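Local coordinates for protein glucokinase (Thermus thermophilus, PDB 3VOV) that phosphorylates glucose and probably related hexoses at the expense of ATP, as a zinc-containing sugar kinase of the ROK family, at residues A15-G20 / A54-E59; V27-P32 / A47-R52; R38-L43 / Q86-R91; H116-A121 / A289-Y294. One frame throughout, in Å; residues are numbered along the deposited sequence.

Contact 1. Residues A15-G20 / A54-E59; sequences AGVFDG and AGVRGE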
loop_
_atom_site.group_PDB
_atom_site.type_symbol
_atom_site.label_atom_id
_atom_site.label_comp_id
_atom_site.label_asym_id
_atom_site.label_seq_id
_atom_site.Cartn_x
_atom_site.Cartn_y
_atom_site.Cartn_z
ATOM N N ALA B 15 -21.815 -23.198 30.699
ATOM C CA ALA B 15 -21.571 -22.889 32.083
ATOM C C ALA B 15 -20.713 -23.974 32.748
ATOM O O ALA B 15 -20.806 -25.142 32.368
ATOM C CB ALA B 15 -22.934 -22.724 32.842
ATOM N N GLY B 16 -19.891 -23.609 33.718
ATOM C CA GLY B 16 -19.230 -24.650 34.496
ATOM C C GLY B 16 -18.593 -24.072 35.710
ATOM O O GLY B 16 -18.159 -22.917 35.675
ATOM N N VAL B 17 -18.581 -24.861 36.793
ATOM C CA VAL B 17 -17.779 -24.568 37.986
ATOM C C VAL B 17 -16.328 -24.820 37.614
ATOM O O VAL B 17 -16.052 -25.689 36.784
ATOM C CB VAL B 17 -18.216 -25.428 39.224
ATOM C CG1 VAL B 17 -17.321 -25.178 40.423
ATOM C CG2 VAL B 17 -19.691 -25.124 39.609
ATOM N N PHE B 18 -15.426 -24.014 38.150
ATOM C CA PHE B 18 -14.050 -24.027 37.729
ATOM C C PHE B 18 -13.248 -23.904 38.993
ATOM O O PHE B 18 -13.600 -23.103 39.844
ATOM C CB PHE B 18 -13.775 -22.802 36.849
ATOM C CG PHE B 18 -12.347 -22.642 36.421
ATOM C CD1 PHE B 18 -11.786 -23.517 35.489
ATOM C CD2 PHE B 18 -11.564 -21.601 36.933
ATOM C CE1 PHE B 18 -10.474 -23.361 35.086
ATOM C CE2 PHE B 18 -10.291 -21.406 36.521
ATOM C CZ PHE B 18 -9.704 -22.312 35.583
ATOM N N ASP B 19 -12.137 -24.634 39.094
ATOM C CA ASP B 19 -11.376 -24.624 40.352
ATOM C C ASP B 19 -10.037 -23.904 40.290
ATOM O O ASP B 19 -9.240 -23.954 41.262
ATOM C CB ASP B 19 -11.186 -26.047 40.857
ATOM C CG ASP B 19 -10.256 -26.865 39.966
ATOM O OD1 ASP B 19 -9.590 -26.302 39.051
ATOM O OD2 ASP B 19 -10.190 -28.087 40.191
ATOM N N GLY B 20 -9.801 -23.195 39.181
ATOM C CA GLY B 20 -8.553 -22.469 38.982
ATOM C C GLY B 20 -7.721 -23.164 37.923
ATOM O O GLY B 20 -6.871 -22.517 37.281
ATOM N N ALA B 54 -21.616 -29.898 39.842
ATOM C CA ALA B 54 -20.298 -29.976 40.446
ATOM C C ALA B 54 -20.385 -30.282 41.940
ATOM O O ALA B 54 -19.384 -30.665 42.554
ATOM C CB ALA B 54 -19.518 -28.683 40.226
ATOM N N GLY B 55 -21.560 -30.047 42.529
ATOM C CA GLY B 55 -21.755 -30.268 43.928
ATOM C C GLY B 55 -21.084 -29.182 44.711
ATOM O O GLY B 55 -20.882 -29.306 45.921
ATOM N N VAL B 56 -20.734 -28.094 44.034
ATOM C CA VAL B 56 -20.069 -26.992 44.712
ATOM C C VAL B 56 -20.634 -25.719 44.142
ATOM O O VAL B 56 -20.976 -25.669 42.961
ATOM C CB VAL B 56 -18.544 -26.919 44.417
ATOM C CG1 VAL B 56 -17.783 -26.843 45.709
ATOM C CG2 VAL B 56 -18.091 -28.099 43.614
ATOM N N ARG B 57 -20.640 -24.704 44.982
ATOM C CA ARG B 57 -21.085 -23.365 44.683
ATOM C C ARG B 57 -19.881 -22.472 44.354
ATOM O O ARG B 57 -18.846 -22.558 45.007
ATOM C CB ARG B 57 -21.748 -22.860 45.952
ATOM C CG ARG B 57 -22.537 -21.564 45.867
ATOM C CD ARG B 57 -23.188 -21.229 47.246
ATOM N NE ARG B 57 -23.598 -19.826 47.328
ATOM C CZ ARG B 57 -24.726 -19.354 46.816
ATOM N NH1 ARG B 57 -25.580 -20.171 46.205
ATOM N NH2 ARG B 57 -25.010 -18.064 46.933
ATOM N N GLY B 58 -19.991 -21.600 43.350
ATOM C CA GLY B 58 -18.879 -20.701 43.080
ATOM C C GLY B 58 -18.979 -19.453 43.936
ATOM O O GLY B 58 -20.090 -19.034 44.314
ATOM N N GLU B 59 -17.851 -18.837 44.254
ATOM C CA GLU B 59 -17.945 -17.544 44.924
ATOM C C GLU B 59 -18.011 -16.288 44.056
ATOM O O GLU B 59 -18.186 -15.179 44.575
ATOM C CB GLU B 59 -16.941 -17.376 46.057
ATOM C CG GLU B 59 -15.546 -17.824 45.867
ATOM C CD GLU B 59 -14.845 -17.837 47.217
ATOM O OE1 GLU B 59 -15.087 -18.777 48.002
ATOM O OE2 GLU B 59 -14.064 -16.903 47.497
#
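Val17, near the end of strand 12-18, meets Ala54 at the last turn of helix 36-54 and Val56 in the loop that follows, and no hydrogen bond joins the two segments. The tight part is small. Val17 CG2 lies 3.6 Å from Ala54 CB, and the branching carbon Val17 CB comes equally near that methyl, so the alanine rests against the flank of the valine and not on one methyl alone. Val17 CG2 also lies 3.6 Å from the carbonyl O of Val56, a van der Waals approach to the loop backbone. With CG1 anti to the backbone N of Val17 (chi1 176°), CG2 stands beside that nitrogen and meets both the Ala54 methyl and the Val56 carbonyl, while CG1 is farther from both and faces the Val56 side chain. There the packing is looser, since Val17 CG1 and Val56 CG2 are 4.4 Å apart. Beyond it Gly55, the first residue to leave helical geometry, with a positive phi of 75°, and Arg57, whose CB is directed away from the strand, form the solvent side. Val17 itself is buried, with Val4 of strand 3-8 and Glu51 of helix 36-54 also against it; the Glu51 carboxylate in turn accepts a hydrogen bond from Gly58 N and so ties the loop back to its helix. The contact thus joins strand 12-18 to the place where helix 36-54 gives way to the loop leading into strand 61-65, within the actin-like ATPase fold of the ROK kinases.

Contact 2. Residues V27-P32 / A47-R52; sequences VVVPTP and AERAER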
loop_
_atom_site.group_PDB
_atom_site.type_symbol
_atom_site.label_atom_id
_atom_site.label_comp_id
_atom_site.label_asym_id
_atom_site.label_seq_id
_atom_site.Cartn_x
_atom_site.Cartn_y
_atom_site.Cartn_z
ATOM N N VAL B 27 -22.219 -27.412 31.356
ATOM C CA VAL B 27 -23.653 -27.405 31.027
ATOM C C VAL B 27 -23.771 -26.604 29.785
ATOM O O VAL B 27 -23.135 -25.551 29.639
ATOM C CB VAL B 27 -24.472 -26.792 32.187
ATOM C CG1 VAL B 27 -25.931 -26.380 31.749
ATOM C CG2 VAL B 27 -24.491 -27.763 33.360
ATOM N N VAL B 28 -24.535 -27.102 28.831
ATOM C CA VAL B 28 -24.757 -26.323 27.616
ATOM C C VAL B 28 -26.258 -26.305 27.362
ATOM O O VAL B 28 -26.912 -27.361 27.470
ATOM C CB VAL B 28 -23.924 -26.858 26.408
ATOM C CG1 VAL B 28 -24.251 -26.126 25.109
ATOM C CG2 VAL B 28 -22.393 -26.823 26.727
ATOM N N VAL B 29 -26.789 -25.096 27.110
ATOM C CA VAL B 29 -28.201 -24.855 26.902
ATOM C C VAL B 29 -28.358 -23.877 25.733
ATOM O O VAL B 29 -27.438 -23.141 25.411
ATOM C CB VAL B 29 -28.897 -24.289 28.182
ATOM C CG1 VAL B 29 -28.842 -25.333 29.344
ATOM C CG2 VAL B 29 -28.254 -22.998 28.655
ATOM N N PRO B 30 -29.527 -23.878 25.078
ATOM C CA PRO B 30 -29.712 -22.925 23.960
ATOM C C PRO B 30 -29.783 -21.469 24.457
ATOM O O PRO B 30 -30.266 -21.223 25.567
ATOM C CB PRO B 30 -31.057 -23.371 23.337
ATOM C CG PRO B 30 -31.233 -24.844 23.825
ATOM C CD PRO B 30 -30.704 -24.758 25.256
ATOM N N THR B 31 -29.321 -20.514 23.648
ATOM C CA THR B 31 -29.474 -19.107 24.023
ATOM C C THR B 31 -30.885 -18.625 23.649
ATOM O O THR B 31 -31.250 -18.699 22.487
ATOM C CB THR B 31 -28.444 -18.224 23.292
ATOM O OG1 THR B 31 -27.121 -18.718 23.536
ATOM C CG2 THR B 31 -28.570 -16.771 23.725
ATOM N N PRO B 32 -31.685 -18.130 24.617
ATOM C CA PRO B 32 -33.057 -17.689 24.275
ATOM C C PRO B 32 -33.169 -16.651 23.170
ATOM O O PRO B 32 -32.239 -15.889 22.955
ATOM C CB PRO B 32 -33.581 -17.121 25.588
ATOM C CG PRO B 32 -32.844 -17.908 26.628
ATOM C CD PRO B 32 -31.460 -18.090 26.077
ATOM N N ALA B 47 -25.904 -21.359 35.410
ATOM C CA ALA B 47 -25.012 -21.263 36.561
ATOM C C ALA B 47 -25.412 -22.246 37.673
ATOM O O ALA B 47 -24.585 -23.048 38.138
ATOM C CB ALA B 47 -24.951 -19.811 37.085
ATOM N N GLU B 48 -26.696 -22.198 38.079
ATOM C CA GLU B 48 -27.193 -23.055 39.179
ATOM C C GLU B 48 -27.029 -24.528 38.842
ATOM O O GLU B 48 -26.557 -25.324 39.681
ATOM C CB GLU B 48 -28.656 -22.742 39.531
ATOM C CG GLU B 48 -28.823 -22.427 41.033
ATOM C CD GLU B 48 -29.548 -23.510 41.889
ATOM O OE1 GLU B 48 -29.249 -24.738 41.786
ATOM O OE2 GLU B 48 -30.422 -23.100 42.710
ATOM N N ARG B 49 -27.403 -24.886 37.617
ATOM C CA ARG B 49 -27.223 -26.248 37.156
ATOM C C ARG B 49 -25.770 -26.730 37.223
ATOM O O ARG B 49 -25.493 -27.856 37.689
ATOM C CB ARG B 49 -27.834 -26.455 35.766
ATOM C CG ARG B 49 -27.786 -27.903 35.334
ATOM C CD ARG B 49 -28.551 -28.154 34.057
ATOM N NE ARG B 49 -27.958 -29.297 33.381
ATOM C CZ ARG B 49 -28.180 -29.641 32.116
ATOM N NH1 ARG B 49 -29.011 -28.931 31.345
ATOM N NH2 ARG B 49 -27.543 -30.704 31.620
ATOM N N ALA B 50 -24.839 -25.891 36.771
ATOM C CA ALA B 50 -23.414 -26.231 36.827
ATOM C C ALA B 50 -22.982 -26.459 38.278
ATOM O O ALA B 50 -22.151 -27.325 38.582
ATOM C CB ALA B 50 -22.575 -25.078 36.200
ATOM N N GLU B 51 -23.536 -25.655 39.171
ATOM C CA GLU B 51 -23.201 -25.755 40.567
ATOM C C GLU B 51 -23.800 -27.024 41.187
ATOM O O GLU B 51 -23.161 -27.661 42.012
ATOM C CB GLU B 51 -23.664 -24.511 41.273
ATOM C CG GLU B 51 -22.675 -23.345 41.096
ATOM C CD GLU B 51 -23.125 -22.108 41.828
ATOM O OE1 GLU B 51 -24.336 -21.827 41.827
ATOM O OE2 GLU B 51 -22.275 -21.403 42.405
ATOM N N ARG B 52 -25.011 -27.394 40.776
ATOM C CA ARG B 52 -25.620 -28.668 41.217
ATOM C C ARG B 52 -24.820 -29.862 40.698
ATOM O O ARG B 52 -24.561 -30.827 41.431
ATOM C CB ARG B 52 -27.073 -28.788 40.743
ATOM C CG ARG B 52 -28.001 -27.815 41.429
ATOM C CD ARG B 52 -29.465 -28.190 41.215
ATOM N NE ARG B 52 -29.898 -28.103 39.812
ATOM C CZ ARG B 52 -30.366 -27.002 39.232
ATOM N NH1 ARG B 52 -30.458 -25.868 39.920
ATOM N NH2 ARG B 52 -30.740 -27.034 37.958
#
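Arg49 lays its aliphatic stem across Val27, the two side chains running obliquely to one another on the face of strand 27-30 turned to helix 36-54. CG of Arg49 lies anti to the backbone N (chi1 -174°), and the chain stays extended as far as NE, which carries it off the helix and over the strand. Both valine methyls take part: Val27 CG2 is 3.8 Å from Arg49 CG, and Val27 CG1 is 3.9 Å from Arg49 CD. Farther out, CG1 of Val27 sits over one face of the guanidinium, displaced toward its rim. Val29, the next residue on the same side of the strand, runs past the arginine in the opposite direction and brings CG1 to 4.1 Å from Arg49 NH1. Val27 CG2 also reaches CB of the buried Ala50 at 4.4 Å; the axes of strand 27-30 and of the helix segment 47-52 run nearly antiparallel, at 154°. Were Val27 cut back to an alanine, the Arg49 stem and one guanidinium face would probably lose the methyls they rest on, with a gap opened beside Ala50. The polar end is paired elsewhere, since Arg49 NE forms a salt bridge with Glu53 on the same helix. The chemistry is therefore divided: the methylenes and the flat face of the arginine serve as apolar surface for the sheet edge, while its charge is met by the acid one turn further on.

Contact 3. Residues R38-L43 / Q86-R91; sequences RVAEAL and QDFPIR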
loop_
_atom_site.group_PDB
_atom_site.type_symbol
_atom_site.label_atom_id
_atom_site.label_comp_id
_atom_site.label_asym_id
_atom_site.label_seq_id
_atom_site.Cartn_x
_atom_site.Cartn_y
_atom_site.Cartn_z
ATOM N N ARG B 38 -34.953 -12.901 29.448
ATOM C CA ARG B 38 -34.927 -14.343 29.400
ATOM C C ARG B 38 -33.497 -14.908 29.285
ATOM O O ARG B 38 -33.181 -15.943 29.872
ATOM C CB ARG B 38 -35.797 -14.879 28.273
ATOM C CG ARG B 38 -36.231 -16.296 28.576
ATOM C CD ARG B 38 -37.486 -16.304 29.442
ATOM N NE ARG B 38 -38.614 -15.739 28.716
ATOM C CZ ARG B 38 -39.340 -16.409 27.825
ATOM N NH1 ARG B 38 -39.074 -17.689 27.561
ATOM N NH2 ARG B 38 -40.337 -15.791 27.203
ATOM N N VAL B 39 -32.637 -14.207 28.543
ATOM C CA VAL B 39 -31.229 -14.553 28.459
ATOM C C VAL B 39 -30.607 -14.515 29.851
ATOM O O VAL B 39 -29.880 -15.419 30.269
ATOM C CB VAL B 39 -30.465 -13.605 27.512
ATOM C CG1 VAL B 39 -28.931 -13.867 27.584
ATOM C CG2 VAL B 39 -30.969 -13.816 26.081
ATOM N N ALA B 40 -30.907 -13.471 30.584
ATOM C CA ALA B 40 -30.394 -13.354 31.936
ATOM C C ALA B 40 -30.881 -14.520 32.814
ATOM O O ALA B 40 -30.078 -15.095 33.580
ATOM C CB ALA B 40 -30.796 -12.000 32.517
ATOM N N GLU B 41 -32.170 -14.895 32.706
ATOM C CA GLU B 41 -32.664 -16.089 33.438
ATOM C C GLU B 41 -31.963 -17.374 32.987
ATOM O O GLU B 41 -31.605 -18.208 33.818
ATOM C CB GLU B 41 -34.174 -16.296 33.309
ATOM C CG GLU B 41 -35.007 -15.162 33.886
ATOM C CD GLU B 41 -36.459 -15.140 33.388
ATOM O OE1 GLU B 41 -37.139 -14.122 33.658
ATOM O OE2 GLU B 41 -36.913 -16.114 32.728
ATOM N N ALA B 42 -31.775 -17.537 31.684
ATOM C CA ALA B 42 -31.072 -18.720 31.207
ATOM C C ALA B 42 -29.652 -18.802 31.767
ATOM O O ALA B 42 -29.196 -19.879 32.116
ATOM C CB ALA B 42 -31.030 -18.750 29.685
ATOM N N LEU B 43 -28.961 -17.666 31.821
ATOM C CA LEU B 43 -27.606 -17.594 32.398
ATOM C C LEU B 43 -27.590 -18.003 33.872
ATOM O O LEU B 43 -26.754 -18.829 34.291
ATOM C CB LEU B 43 -27.016 -16.180 32.205
ATOM C CG LEU B 43 -26.573 -15.813 30.745
ATOM C CD1 LEU B 43 -26.260 -14.289 30.606
ATOM C CD2 LEU B 43 -25.383 -16.663 30.269
ATOM N N GLN B 86 -29.465 -5.580 23.596
ATOM C CA GLN B 86 -28.928 -4.243 23.305
ATOM C C GLN B 86 -28.851 -3.280 24.503
ATOM O O GLN B 86 -29.858 -2.985 25.164
ATOM C CB GLN B 86 -29.688 -3.595 22.133
ATOM C CG GLN B 86 -29.045 -3.855 20.751
ATOM C CD GLN B 86 -28.252 -2.650 20.215
ATOM O OE1 GLN B 86 -27.016 -2.712 20.063
ATOM N NE2 GLN B 86 -28.963 -1.552 19.916
ATOM N N ASP B 87 -27.645 -2.780 24.767
ATOM C CA ASP B 87 -27.379 -1.935 25.947
ATOM C C ASP B 87 -27.950 -2.560 27.211
ATOM O O ASP B 87 -28.348 -1.852 28.142
ATOM C CB ASP B 87 -27.917 -0.508 25.760
ATOM C CG ASP B 87 -27.173 0.264 24.676
ATOM O OD1 ASP B 87 -27.854 0.748 23.736
ATOM O OD2 ASP B 87 -25.925 0.379 24.756
ATOM N N PHE B 88 -27.961 -3.891 27.236
ATOM C CA PHE B 88 -28.563 -4.656 28.301
ATOM C C PHE B 88 -27.668 -4.811 29.546
ATOM O O PHE B 88 -26.547 -5.306 29.446
ATOM C CB PHE B 88 -29.017 -5.992 27.748
ATOM C CG PHE B 88 -29.827 -6.757 28.696
ATOM C CD1 PHE B 88 -31.122 -6.363 28.987
ATOM C CD2 PHE B 88 -29.290 -7.855 29.342
ATOM C CE1 PHE B 88 -31.871 -7.063 29.899
ATOM C CE2 PHE B 88 -30.041 -8.552 30.244
ATOM C CZ PHE B 88 -31.327 -8.151 30.521
ATOM N N PRO B 89 -28.159 -4.364 30.726
ATOM C CA PRO B 89 -27.327 -4.330 31.946
ATOM C C PRO B 89 -27.194 -5.679 32.639
ATOM O O PRO B 89 -27.557 -5.830 33.815
ATOM C CB PRO B 89 -28.056 -3.327 32.846
ATOM C CG PRO B 89 -29.506 -3.520 32.478
ATOM C CD PRO B 89 -29.514 -3.828 30.977
ATOM N N ILE B 90 -26.612 -6.627 31.909
ATOM C CA ILE B 90 -26.417 -7.977 32.362
ATOM C C ILE B 90 -25.733 -8.082 33.719
ATOM O O ILE B 90 -26.120 -8.930 34.517
ATOM C CB ILE B 90 -25.728 -8.848 31.237
ATOM C CG1 ILE B 90 -25.908 -10.349 31.477
ATOM C CG2 ILE B 90 -24.214 -8.498 31.072
ATOM C CD1 ILE B 90 -27.336 -10.808 31.745
ATOM N N ARG B 91 -24.733 -7.253 33.998
ATOM C CA ARG B 91 -23.929 -7.489 35.189
ATOM C C ARG B 91 -24.746 -7.413 36.494
ATOM O O ARG B 91 -24.695 -8.330 37.327
ATOM C CB ARG B 91 -22.756 -6.543 35.280
ATOM C CG ARG B 91 -21.845 -6.909 36.455
ATOM C CD ARG B 91 -21.020 -5.736 36.862
ATOM N NE ARG B 91 -19.933 -5.533 35.930
ATOM C CZ ARG B 91 -19.439 -4.355 35.546
ATOM N NH1 ARG B 91 -19.948 -3.201 35.988
ATOM N NH2 ARG B 91 -18.417 -4.341 34.698
#
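Ile90, in the first turn of helix 90-98, reaches across to Ala40 and Leu43 of helix 36-54. Its CB points at that helix, and CG1 leaves it anti to the backbone N (chi1 -161°). CG1 makes the first touch, 4.1 Å from Leu43 CD1. A chi2 of 50° then turns the tip toward Ala40 and Leu43. The terminal CD1 is the main point of contact: it lies 3.7 Å from Ala40 CB and 3.8 Å from Leu43 CD1, between two residues less than a turn apart on the helix, and the leucine and isoleucine side chains cross at about a right angle. The same CD1 lies in the plane of the Phe88 ring, at its edge. That ring is turned edge-on to Ala40 as well, with Phe88 CE2 4.2 Å from Ala40 CB, so the small alanine receives both the isoleucine tip and the aromatic rim. Leu63 of strand 61-65 touches both Leu43 and Ile90 from the sheet, and Ile93 adds to the packing around Ala40 and Phe88. No polar group takes part across the segments. Helix 36-54 thus meets the start of helix 90-98 and the loop before it through apolar burial and the fit of methyl groups, without any directional bond.

Contact 4. Residues H116-A121 / A289-Y294; sequences HHLGAA and AALTAY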
loop_
_atom_site.group_PDB
_atom_site.type_symbol
_atom_site.label_atom_id
_atom_site.label_comp_id
_atom_site.label_asym_id
_atom_site.label_seq_id
_atom_site.Cartn_x
_atom_site.Cartn_y
_atom_site.Cartn_z
ATOM N N HIS B 116 -3.434 -18.512 27.692
ATOM C CA HIS B 116 -2.292 -18.106 28.510
ATOM C C HIS B 116 -2.030 -18.972 29.744
ATOM O O HIS B 116 -0.905 -19.381 29.974
ATOM C CB HIS B 116 -2.472 -16.671 28.966
ATOM C CG HIS B 116 -1.309 -16.139 29.728
ATOM N ND1 HIS B 116 -0.251 -15.500 29.114
ATOM C CD2 HIS B 116 -1.047 -16.118 31.062
ATOM C CE1 HIS B 116 0.629 -15.128 30.042
ATOM N NE2 HIS B 116 0.161 -15.475 31.231
ATOM N N HIS B 117 -3.071 -19.173 30.552
ATOM C CA HIS B 117 -3.006 -19.940 31.774
ATOM C C HIS B 117 -3.096 -21.437 31.617
ATOM O O HIS B 117 -2.466 -22.151 32.367
ATOM C CB HIS B 117 -4.074 -19.450 32.757
ATOM C CG HIS B 117 -3.788 -18.084 33.289
ATOM N ND1 HIS B 117 -2.836 -17.846 34.255
ATOM C CD2 HIS B 117 -4.276 -16.872 32.934
ATOM C CE1 HIS B 117 -2.766 -16.547 34.493
ATOM N NE2 HIS B 117 -3.635 -15.932 33.701
ATOM N N LEU B 118 -3.863 -21.918 30.662
ATOM C CA LEU B 118 -4.186 -23.354 30.521
ATOM C C LEU B 118 -3.799 -23.977 29.163
ATOM O O LEU B 118 -3.919 -25.169 28.978
ATOM C CB LEU B 118 -5.721 -23.511 30.675
ATOM C CG LEU B 118 -6.406 -23.568 32.070
ATOM C CD1 LEU B 118 -5.615 -23.075 33.269
ATOM C CD2 LEU B 118 -7.868 -23.005 32.116
ATOM N N GLY B 119 -3.397 -23.166 28.184
ATOM C CA GLY B 119 -3.280 -23.645 26.810
ATOM C C GLY B 119 -1.911 -23.368 26.214
ATOM O O GLY B 119 -0.886 -23.503 26.893
ATOM N N ALA B 120 -1.896 -22.951 24.954
ATOM C CA ALA B 120 -0.633 -22.850 24.176
ATOM C C ALA B 120 0.451 -21.977 24.813
ATOM O O ALA B 120 1.645 -22.132 24.491
ATOM C CB ALA B 120 -0.930 -22.358 22.743
ATOM N N ALA B 121 0.067 -21.033 25.671
ATOM C CA ALA B 121 1.047 -20.127 26.261
ATOM C C ALA B 121 1.280 -20.386 27.758
ATOM O O ALA B 121 1.877 -19.561 28.457
ATOM C CB ALA B 121 0.676 -18.647 26.003
ATOM N N ALA B 289 -13.645 -17.154 30.755
ATOM C CA ALA B 289 -14.679 -16.462 31.572
ATOM C C ALA B 289 -14.536 -16.901 33.035
ATOM O O ALA B 289 -14.605 -16.097 33.967
ATOM C CB ALA B 289 -16.066 -16.800 31.057
ATOM N N ALA B 290 -14.308 -18.177 33.234
ATOM C CA ALA B 290 -14.092 -18.652 34.589
ATOM C C ALA B 290 -12.811 -18.070 35.164
ATOM O O ALA B 290 -12.796 -17.619 36.295
ATOM C CB ALA B 290 -14.080 -20.196 34.627
ATOM N N LEU B 291 -11.720 -18.092 34.395
ATOM C CA LEU B 291 -10.471 -17.527 34.886
ATOM C C LEU B 291 -10.552 -16.052 35.200
ATOM O O LEU B 291 -9.898 -15.551 36.137
ATOM C CB LEU B 291 -9.368 -17.716 33.877
ATOM C CG LEU B 291 -8.655 -19.043 33.864
ATOM C CD1 LEU B 291 -7.987 -19.128 32.464
ATOM C CD2 LEU B 291 -7.618 -19.074 35.012
ATOM N N THR B 292 -11.345 -15.336 34.422
ATOM C CA THR B 292 -11.613 -13.922 34.739
ATOM C C THR B 292 -12.072 -13.763 36.175
ATOM O O THR B 292 -11.482 -12.997 36.944
ATOM C CB THR B 292 -12.618 -13.292 33.694
ATOM O OG1 THR B 292 -12.015 -13.375 32.411
ATOM C CG2 THR B 292 -12.947 -11.824 33.989
ATOM N N ALA B 293 -13.128 -14.483 36.546
ATOM C CA ALA B 293 -13.665 -14.385 37.922
ATOM C C ALA B 293 -12.642 -14.924 38.949
ATOM O O ALA B 293 -12.476 -14.387 40.052
ATOM C CB ALA B 293 -15.003 -15.175 38.022
ATOM N N TYR B 294 -11.975 -16.010 38.601
ATOM C CA TYR B 294 -11.033 -16.670 39.532
ATOM C C TYR B 294 -9.877 -15.718 39.913
ATOM O O TYR B 294 -9.535 -15.503 41.119
ATOM C CB TYR B 294 -10.505 -17.971 38.876
ATOM C CG TYR B 294 -9.543 -18.714 39.777
ATOM C CD1 TYR B 294 -8.175 -18.446 39.762
ATOM C CD2 TYR B 294 -10.027 -19.643 40.691
ATOM C CE1 TYR B 294 -7.282 -19.156 40.640
ATOM C CE2 TYR B 294 -9.180 -20.323 41.551
ATOM C CZ TYR B 294 -7.825 -20.092 41.522
ATOM O OH TYR B 294 -7.059 -20.798 42.416
#
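Helix 284-299, close to the C-terminus, packs here against the C-terminal part of helix 107-118, joining the region of the N-terminal sheet to the chain that leads on to the second sheet of this two-domain, actin-like fold. Leu291 carries the helix 284-299 side of the contact and faces two successive residues, His117 and Leu118. One methyl does the touching: Leu291 CD1 lies 3.9 Å from His117 CB and also 3.9 Å from Leu118 CD2. The two leucines reach toward each other tip to tip, whereas the histidine is met at the root of its side chain. In Leu291, CG stands anti to the carbonyl carbon (chi1 -83°) and the chain continues extended through chi2 to CD1, which sends this methyl out between the pair. Its sister CD2 approaches the His117 ring obliquely. That ring is not left to apolar contact alone: on one face the imidazole carbon CD2 of His116 sits over its centre, 3.7 Å above the plane, and NE2 of His117 is hydrogen-bonded to the carbonyl O of Gly144. Orientation of the imidazole is thus set by its own chain neighbour and by a loop, with the leucine methyl against CB. No hydrogen bond crosses between the segments, and their nearest CA atoms, those of His117 and Leu291, are 8.4 Å apart. Phe18 of strand 12-18 touches both Leu118 and Leu291, so the first sheet borders the leucine pair, and Leu280 in the loop ahead of helix 284-299 also reaches Leu118.

How the contacts relate
Contacts 1, 2 and 3 share helix 36-54: contact 3 uses its first half, contact 2 its middle to last turns, and contact 1 its end; contacts 1 and 2 also reach the N-terminal sheet. Contacts 1 and 2, with centres 12 Å apart, lie on neighbouring strands 12-18 and 27-30, contact 2 falling inside the chain span of contact 1. Contact 3 crosses both in sequence, its centre 14 Å from that of contact 2, where Pro32 packs on Ala42. Contact 4 comes later, its centre 15 Å from that of contact 1, joined to it through Phe18 on Ala290 and Leu291. Helices 36-54 and 284-299 thus both pack against the N-terminal sheet, and the latter also meets helix 107-118.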